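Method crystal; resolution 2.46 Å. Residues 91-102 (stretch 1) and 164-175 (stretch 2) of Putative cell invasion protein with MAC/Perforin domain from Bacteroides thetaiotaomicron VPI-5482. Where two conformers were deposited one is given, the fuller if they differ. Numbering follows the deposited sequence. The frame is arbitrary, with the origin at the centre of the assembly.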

ATOM      1  N   SER A  91       4.026  12.145  22.743  1.00 22.63           N
ATOM      2  CA  SER A  91       2.586  11.903  22.827  1.00 23.33           C
ATOM      3  C   SER A  91       2.028  11.307  21.522  1.00 23.36           C
ATOM      4  O   SER A  91       0.878  10.982  21.501  1.00 22.88           O
ATOM      5  CB  SER A  91       1.839  13.196  23.185  1.00 22.99           C
ATOM      6  OG  SER A  91       1.835  14.085  22.080  1.00 24.62           O
ATOM      7  N   TYR A  92       2.841  11.147  20.471  1.00 23.61           N
ATOM      8  CA  TYR A  92       2.382  10.496  19.237  1.00 24.32           C
ATOM      9  C   TYR A  92       2.079   9.015  19.430  1.00 25.24           C
ATOM     10  O   TYR A  92       1.403   8.413  18.604  1.00 24.98           O
ATOM     11  CB  TYR A  92       3.401  10.661  18.082  1.00 24.44           C
ATOM     12  CG  TYR A  92       3.218  11.935  17.249  1.00 23.37           C
ATOM     13  CD1 TYR A  92       3.059  11.885  15.861  1.00 20.60           C
ATOM     14  CD2 TYR A  92       3.200  13.183  17.863  1.00 21.40           C
ATOM     15  CE1 TYR A  92       2.884  13.054  15.113  1.00 20.51           C
ATOM     16  CE2 TYR A  92       3.030  14.341  17.133  1.00 21.89           C
ATOM     17  CZ  TYR A  92       2.876  14.283  15.766  1.00 20.72           C
ATOM     18  OH  TYR A  92       2.712  15.464  15.095  1.00 17.43           O
ATOM     19  N   ILE A  93       2.615   8.419  20.491  1.00 26.27           N
ATOM     20  CA  ILE A  93       2.351   7.022  20.798  1.00 26.57           C
ATOM     21  C   ILE A  93       1.419   7.024  21.977  1.00 27.44           C
ATOM     22  O   ILE A  93       1.453   7.927  22.760  1.00 27.75           O
ATOM     23  CB  ILE A  93       3.640   6.225  21.124  1.00 26.41           C
ATOM     24  CG1 ILE A  93       3.323   4.721  21.097  1.00 26.80           C
ATOM     25  CG2 ILE A  93       4.224   6.633  22.483  1.00 23.03           C
ATOM     26  CD1 ILE A  93       4.546   3.793  20.966  1.00 25.58           C
ATOM     27  N   ASN A  94       0.581   6.015  22.095  1.00 29.04           N
ATOM     28  CA  ASN A  94      -0.418   5.975  23.136  1.00 30.11           C
ATOM     29  C   ASN A  94      -0.753   4.535  23.464  1.00 31.04           C
ATOM     30  O   ASN A  94      -1.575   3.926  22.789  1.00 31.98           O
ATOM     31  CB  ASN A  94      -1.663   6.705  22.652  1.00 30.70           C
ATOM     32  CG  ASN A  94      -2.829   6.592  23.619  1.00 32.50           C
ATOM     33  OD1 ASN A  94      -2.672   6.125  24.756  1.00 36.83           O
ATOM     34  ND2 ASN A  94      -4.015   7.001  23.165  1.00 32.81           N
ATOM     35  N   PRO A  95      -0.100   3.977  24.489  1.00 31.68           N
ATOM     36  CA  PRO A  95      -0.387   2.620  24.941  1.00 31.75           C
ATOM     37  C   PRO A  95      -1.499   2.586  25.958  1.00 31.87           C
ATOM     38  O   PRO A  95      -1.700   3.550  26.654  1.00 32.45           O
ATOM     39  CB  PRO A  95       0.927   2.178  25.602  1.00 31.77           C
ATOM     40  CG  PRO A  95       1.753   3.423  25.795  1.00 32.03           C
ATOM     41  CD  PRO A  95       0.982   4.599  25.274  1.00 31.78           C
ATOM     42  N   LYS A  96      -2.239   1.494  26.018  1.00 32.34           N
ATOM     43  CA  LYS A  96      -3.288   1.313  27.027  0.50 32.76           C
ATOM     44  C   LYS A  96      -3.352  -0.145  27.455  1.00 33.23           C
ATOM     45  O   LYS A  96      -3.534  -1.030  26.630  1.00 33.55           O
ATOM     46  CB  LYS A  96      -4.677   1.770  26.534  0.50 32.54           C
ATOM     47  CG  LYS A  96      -5.842   1.206  27.384  0.50 32.38           C
ATOM     48  CD  LYS A  96      -7.069   2.111  27.477  0.50 32.23           C
ATOM     49  CE  LYS A  96      -7.694   1.974  28.862  0.50 31.85           C
ATOM     50  NZ  LYS A  96      -9.023   2.611  28.979  0.50 32.16           N
ATOM     51  N   GLU A  97      -3.188  -0.381  28.749  1.00 34.50           N
ATOM     52  CA  GLU A  97      -3.382  -1.698  29.326  1.00 36.34           C
ATOM     53  C   GLU A  97      -4.786  -2.233  29.002  1.00 36.60           C
ATOM     54  O   GLU A  97      -5.773  -1.489  29.033  1.00 36.49           O
ATOM     55  CB  GLU A  97      -3.224  -1.646  30.862  1.00 37.07           C
ATOM     56  CG  GLU A  97      -1.989  -2.377  31.431  1.00 40.10           C
ATOM     57  CD  GLU A  97      -2.294  -3.047  32.799  1.00 44.14           C
ATOM     58  OE1 GLU A  97      -2.186  -2.331  33.827  1.00 46.43           O
ATOM     59  OE2 GLU A  97      -2.651  -4.272  32.838  1.00 45.70           O
ATOM     60  N   LEU A  98      -4.845  -3.520  28.665  1.00 37.08           N
ATOM     61  CA  LEU A  98      -6.093  -4.275  28.574  1.00 37.29           C
ATOM     62  C   LEU A  98      -5.948  -5.588  29.325  1.00 37.76           C
ATOM     63  O   LEU A  98      -4.842  -6.068  29.562  1.00 38.61           O
ATOM     64  CB  LEU A  98      -6.402  -4.611  27.150  1.00 37.37           C
ATOM     65  CG  LEU A  98      -7.229  -3.586  26.424  1.00 37.17           C
ATOM     66  CD1 LEU A  98      -7.072  -3.928  24.950  1.00 38.13           C
ATOM     67  CD2 LEU A  98      -8.671  -3.665  26.883  1.00 35.48           C
ATOM     68  N   ARG A  99      -7.064  -6.165  29.732  1.00 37.54           N
ATOM     69  CA  ARG A  99      -7.019  -7.470  30.350  1.00 37.24           C
ATOM     70  C   ARG A  99      -8.342  -8.112  29.977  1.00 36.28           C
ATOM     71  O   ARG A  99      -9.321  -8.022  30.714  1.00 35.82           O
ATOM     72  CB  ARG A  99      -6.796  -7.395  31.882  1.00 37.70           C
ATOM     73  CG  ARG A  99      -5.510  -6.651  32.424  1.00 38.96           C
ATOM     74  CD  ARG A  99      -4.157  -7.303  32.027  1.00 40.28           C
ATOM     75  N   THR A 100      -8.361  -8.709  28.791  1.00 35.55           N
ATOM     76  CA  THR A 100      -9.536  -9.425  28.290  1.00 35.37           C
ATOM     77  C   THR A 100      -9.138 -10.664  27.517  1.00 34.46           C
ATOM     78  O   THR A 100      -7.970 -10.913  27.264  1.00 33.60           O
ATOM     79  CB  THR A 100     -10.364  -8.548  27.347  1.00 35.54           C
ATOM     80  OG1 THR A 100      -9.483  -7.998  26.372  1.00 37.49           O
ATOM     81  CG2 THR A 100     -11.058  -7.406  28.093  1.00 34.95           C
ATOM     82  N   THR A 101     -10.140 -11.458  27.183  1.00 34.60           N
ATOM     83  CA  THR A 101      -9.982 -12.649  26.357  1.00 34.49           C
ATOM     84  C   THR A 101     -10.972 -12.463  25.242  1.00 34.91           C
ATOM     85  O   THR A 101     -11.930 -11.732  25.393  1.00 35.04           O
ATOM     86  CB  THR A 101     -10.297 -13.943  27.109  1.00 34.11           C
ATOM     87  OG1 THR A 101     -11.675 -13.950  27.480  1.00 34.40           O
ATOM     88  CG2 THR A 101      -9.450 -14.071  28.350  1.00 33.41           C
ATOM     89  N   GLU A 102     -10.736 -13.115  24.120  1.00 35.50           N
ATOM     90  CA  GLU A 102     -11.581 -12.969  22.942  1.00 35.73           C
ATOM     91  C   GLU A 102     -11.564 -14.285  22.161  1.00 34.88           C
ATOM     92  O   GLU A 102     -10.500 -14.862  21.928  1.00 34.49           O
ATOM     93  CB  GLU A 102     -11.033 -11.838  22.062  1.00 36.09           C
ATOM     94  CG  GLU A 102     -12.078 -11.063  21.274  1.00 39.96           C
ATOM     95  CD  GLU A 102     -12.702  -9.901  22.079  1.00 44.89           C
ATOM     96  OE1 GLU A 102     -11.953  -8.972  22.491  1.00 46.77           O
ATOM     97  OE2 GLU A 102     -13.949  -9.905  22.275  1.00 47.99           O
ATOM     98  N   ILE A 164      -8.244 -17.399  19.270  1.00 23.77           N
ATOM     99  CA  ILE A 164      -8.270 -17.495  20.717  1.00 23.91           C
ATOM    100  C   ILE A 164      -7.197 -16.536  21.158  1.00 24.29           C
ATOM    101  O   ILE A 164      -6.024 -16.750  20.835  1.00 24.15           O
ATOM    102  CB  ILE A 164      -7.945 -18.936  21.180  1.00 23.79           C
ATOM    103  CG1 ILE A 164      -9.008 -19.890  20.640  1.00 23.62           C
ATOM    104  CG2 ILE A 164      -7.836 -19.030  22.707  1.00 22.28           C
ATOM    105  CD1 ILE A 164      -8.868 -21.303  21.102  1.00 23.20           C
ATOM    106  N   GLU A 165      -7.596 -15.485  21.867  1.00 24.54           N
ATOM    107  CA  GLU A 165      -6.692 -14.376  22.191  1.00 25.25           C
ATOM    108  C   GLU A 165      -6.708 -14.013  23.668  1.00 24.79           C
ATOM    109  O   GLU A 165      -7.779 -13.794  24.268  1.00 24.50           O
ATOM    110  CB  GLU A 165      -7.083 -13.127  21.390  1.00 25.21           C
ATOM    111  CG  GLU A 165      -7.105 -13.378  19.924  1.00 28.16           C
ATOM    112  CD  GLU A 165      -7.343 -12.151  19.067  1.00 30.44           C
ATOM    113  OE1 GLU A 165      -7.997 -11.164  19.499  1.00 32.98           O
ATOM    114  OE2 GLU A 165      -6.874 -12.213  17.924  1.00 29.84           O
ATOM    115  N   VAL A 166      -5.526 -13.944  24.259  1.00 24.41           N
ATOM    116  CA  VAL A 166      -5.413 -13.321  25.558  1.00 24.58           C
ATOM    117  C   VAL A 166      -4.864 -11.920  25.286  1.00 24.92           C
ATOM    118  O   VAL A 166      -3.757 -11.751  24.768  1.00 24.55           O
ATOM    119  CB  VAL A 166      -4.562 -14.114  26.490  1.00 24.46           C
ATOM    120  CG1 VAL A 166      -4.523 -13.414  27.865  1.00 23.10           C
ATOM    121  CG2 VAL A 166      -5.142 -15.490  26.600  1.00 24.58           C
ATOM    122  N   VAL A 167      -5.687 -10.919  25.561  1.00 25.33           N
ATOM    123  CA  VAL A 167      -5.357  -9.568  25.179  1.00 25.39           C
ATOM    124  C   VAL A 167      -4.866  -8.849  26.410  1.00 26.89           C
ATOM    125  O   VAL A 167      -5.491  -8.882  27.487  1.00 26.47           O
ATOM    126  CB  VAL A 167      -6.537  -8.854  24.497  1.00 25.34           C
ATOM    127  CG1 VAL A 167      -6.188  -7.415  24.195  1.00 23.00           C
ATOM    128  CG2 VAL A 167      -6.914  -9.604  23.222  1.00 21.91           C
ATOM    129  N   ASN A 168      -3.709  -8.226  26.246  1.00 28.05           N
ATOM    130  CA  ASN A 168      -3.081  -7.565  27.357  1.00 29.39           C
ATOM    131  C   ASN A 168      -2.812  -6.093  27.138  1.00 29.31           C
ATOM    132  O   ASN A 168      -2.733  -5.329  28.091  1.00 29.54           O
ATOM    133  CB  ASN A 168      -1.795  -8.277  27.682  1.00 29.90           C
ATOM    134  CG  ASN A 168      -1.394  -8.090  29.096  1.00 31.81           C
ATOM    135  OD1 ASN A 168      -2.066  -8.597  30.011  1.00 37.55           O
ATOM    136  ND2 ASN A 168      -0.293  -7.372  29.307  1.00 33.21           N
ATOM    137  N   GLY A 169      -2.694  -5.688  25.885  1.00 29.42           N
ATOM    138  CA  GLY A 169      -2.433  -4.309  25.578  1.00 29.43           C
ATOM    139  C   GLY A 169      -2.968  -3.851  24.245  1.00 29.68           C
ATOM    140  O   GLY A 169      -3.558  -4.611  23.464  1.00 29.19           O
HETATM  141  N   MSE A 170      -2.680  -2.587  23.985  1.00 30.14           N
HETATM  142  CA  MSE A 170      -3.275  -1.848  22.902  1.00 30.65           C
HETATM  143  C   MSE A 170      -2.305  -0.707  22.596  1.00 29.70           C
HETATM  144  O   MSE A 170      -1.899   0.016  23.510  1.00 29.69           O
HETATM  145  CB  MSE A 170      -4.585  -1.332  23.454  1.00 31.20           C
HETATM  146  CG  MSE A 170      -5.433  -0.622  22.519  1.00 35.28           C
HETATM  147 SE   MSE A 170      -7.207  -0.298  23.339  0.75 40.65          SE
HETATM  148  CE  MSE A 170      -7.957   0.559  21.723  1.00 38.31           C
ATOM    149  N   LEU A 171      -1.887  -0.570  21.341  1.00 28.51           N
ATOM    150  CA  LEU A 171      -0.961   0.505  20.957  1.00 28.00           C
ATOM    151  C   LEU A 171      -1.530   1.279  19.827  1.00 26.78           C
ATOM    152  O   LEU A 171      -2.027   0.678  18.894  1.00 27.26           O
ATOM    153  CB  LEU A 171       0.393  -0.020  20.502  1.00 27.90           C
ATOM    154  CG  LEU A 171       1.416  -0.297  21.585  1.00 30.25           C
ATOM    155  CD1 LEU A 171       1.034  -1.582  22.333  1.00 33.29           C
ATOM    156  CD2 LEU A 171       2.780  -0.440  20.925  1.00 33.34           C
ATOM    157  N   ASN A 172      -1.407   2.603  19.890  1.00 25.80           N
ATOM    158  CA  ASN A 172      -1.882   3.483  18.832  1.00 24.88           C
ATOM    159  C   ASN A 172      -0.870   4.554  18.479  1.00 25.11           C
ATOM    160  O   ASN A 172      -0.226   5.118  19.367  1.00 25.89           O
ATOM    161  CB  ASN A 172      -3.194   4.132  19.245  1.00 24.11           C
ATOM    162  CG  ASN A 172      -4.337   3.137  19.302  1.00 23.24           C
ATOM    163  OD1 ASN A 172      -4.497   2.421  20.303  1.00 22.37           O
ATOM    164  ND2 ASN A 172      -5.126   3.064  18.219  1.00 16.59           N
ATOM    165  N   LEU A 173      -0.712   4.812  17.181  1.00 25.13           N
ATOM    166  CA  LEU A 173       0.035   5.967  16.704  1.00 25.05           C
ATOM    167  C   LEU A 173      -0.989   7.030  16.393  1.00 25.36           C
ATOM    168  O   LEU A 173      -2.075   6.724  15.869  1.00 26.27           O
ATOM    169  CB  LEU A 173       0.791   5.658  15.421  1.00 25.34           C
ATOM    170  CG  LEU A 173       1.601   6.744  14.689  1.00 24.44           C
ATOM    171  CD1 LEU A 173       2.818   7.164  15.452  1.00 20.19           C
ATOM    172  CD2 LEU A 173       2.021   6.132  13.353  1.00 25.85           C
ATOM    173  N   GLN A 174      -0.646   8.270  16.718  1.00 24.80           N
ATOM    174  CA  GLN A 174      -1.459   9.435  16.408  1.00 24.77           C
ATOM    175  C   GLN A 174      -1.724   9.483  14.916  1.00 24.56           C
ATOM    176  O   GLN A 174      -0.794   9.408  14.139  1.00 24.39           O
ATOM    177  CB  GLN A 174      -0.682  10.687  16.818  1.00 25.00           C
ATOM    178  CG  GLN A 174      -1.288  12.019  16.391  1.00 25.23           C
ATOM    179  CD  GLN A 174      -2.650  12.241  16.969  1.00 25.61           C
ATOM    180  OE1 GLN A 174      -3.522  12.766  16.289  1.00 29.32           O
ATOM    181  NE2 GLN A 174      -2.857  11.829  18.222  1.00 23.30           N
ATOM    182  N   THR A 175      -2.980   9.611  14.508  1.00 24.53           N
ATOM    183  CA  THR A 175      -3.263   9.658  13.076  1.00 24.53           C
ATOM    184  C   THR A 175      -3.991  10.907  12.568  1.00 24.57           C
ATOM    185  O   THR A 175      -4.459  10.915  11.431  1.00 25.35           O
ATOM    186  CB  THR A 175      -3.974   8.371  12.615  1.00 24.60           C
ATOM    187  OG1 THR A 175      -5.163   8.190  13.370  1.00 24.18           O
ATOM    188  CG2 THR A 175      -3.028   7.153  12.793  1.00 23.57           C
TER
HETATM  189  O   HOH W   1      -4.056   2.580  22.954  1.00 26.29           O

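Two strands, 93-102 and 164-173, run antiparallel and bury 942 Å² between them, counting both sides. The backbone supplies the framework. At one end Thr100 and Val167 form a hydrogen-bonded pair, Val167 N giving its proton to Thr100 O at 2.8 Å and Thr100 N to Val167 O at 3.2 Å; Glu102 and Glu165 repeat the pattern. At the other end Gln174 N reaches Tyr92 O at 2.8 Å.

Three residues cover the most surface: Met170, Tyr92 and Leu98. Met170, a selenomethionine, has all three chi angles in t, so its flexible, unbranched chain is fully extended; its end leads away from the other strand while its CB stays close to it. Its carbonyl also serves the pairing, for Lys96 N donates to Met170 O at 2.9 Å.

Leu98 points toward the opposite strand. Its CD1 lies 3.7 Å from Val167 CG1 and 3.9 Å from Met170 CB, so one methyl touches two neighbours, and a branched aliphatic side chain suits this apolar patch. Here the regular ladder is disturbed: Leu98 N donates to Asn168 O at 2.8 Å, but Leu98 O and Asn168 O, both acceptors, stand only 2.7 Å apart. Register then shifts, with Thr100 rather than Arg99 facing Val167. The beta-branched Val167 is buried and readily adopts the extended backbone, and Thr100 OG1 packs 3.6 Å from its CB.

Tyr92 closes the other end. Gln174 CG lies over one face of its ring, which offers the methylene a broad, flat surface, and Tyr92 CB approaches Leu173 CD1 at 4.4 Å.

Between these sites, polar Asn172 suits a partly exposed position: a water lies within hydrogen-bonding distance of Asn172 OD1, at 2.7 Å, and of Asn94 O, at 2.8 Å, so it bridges the side chain of one residue and the backbone of its facing partner.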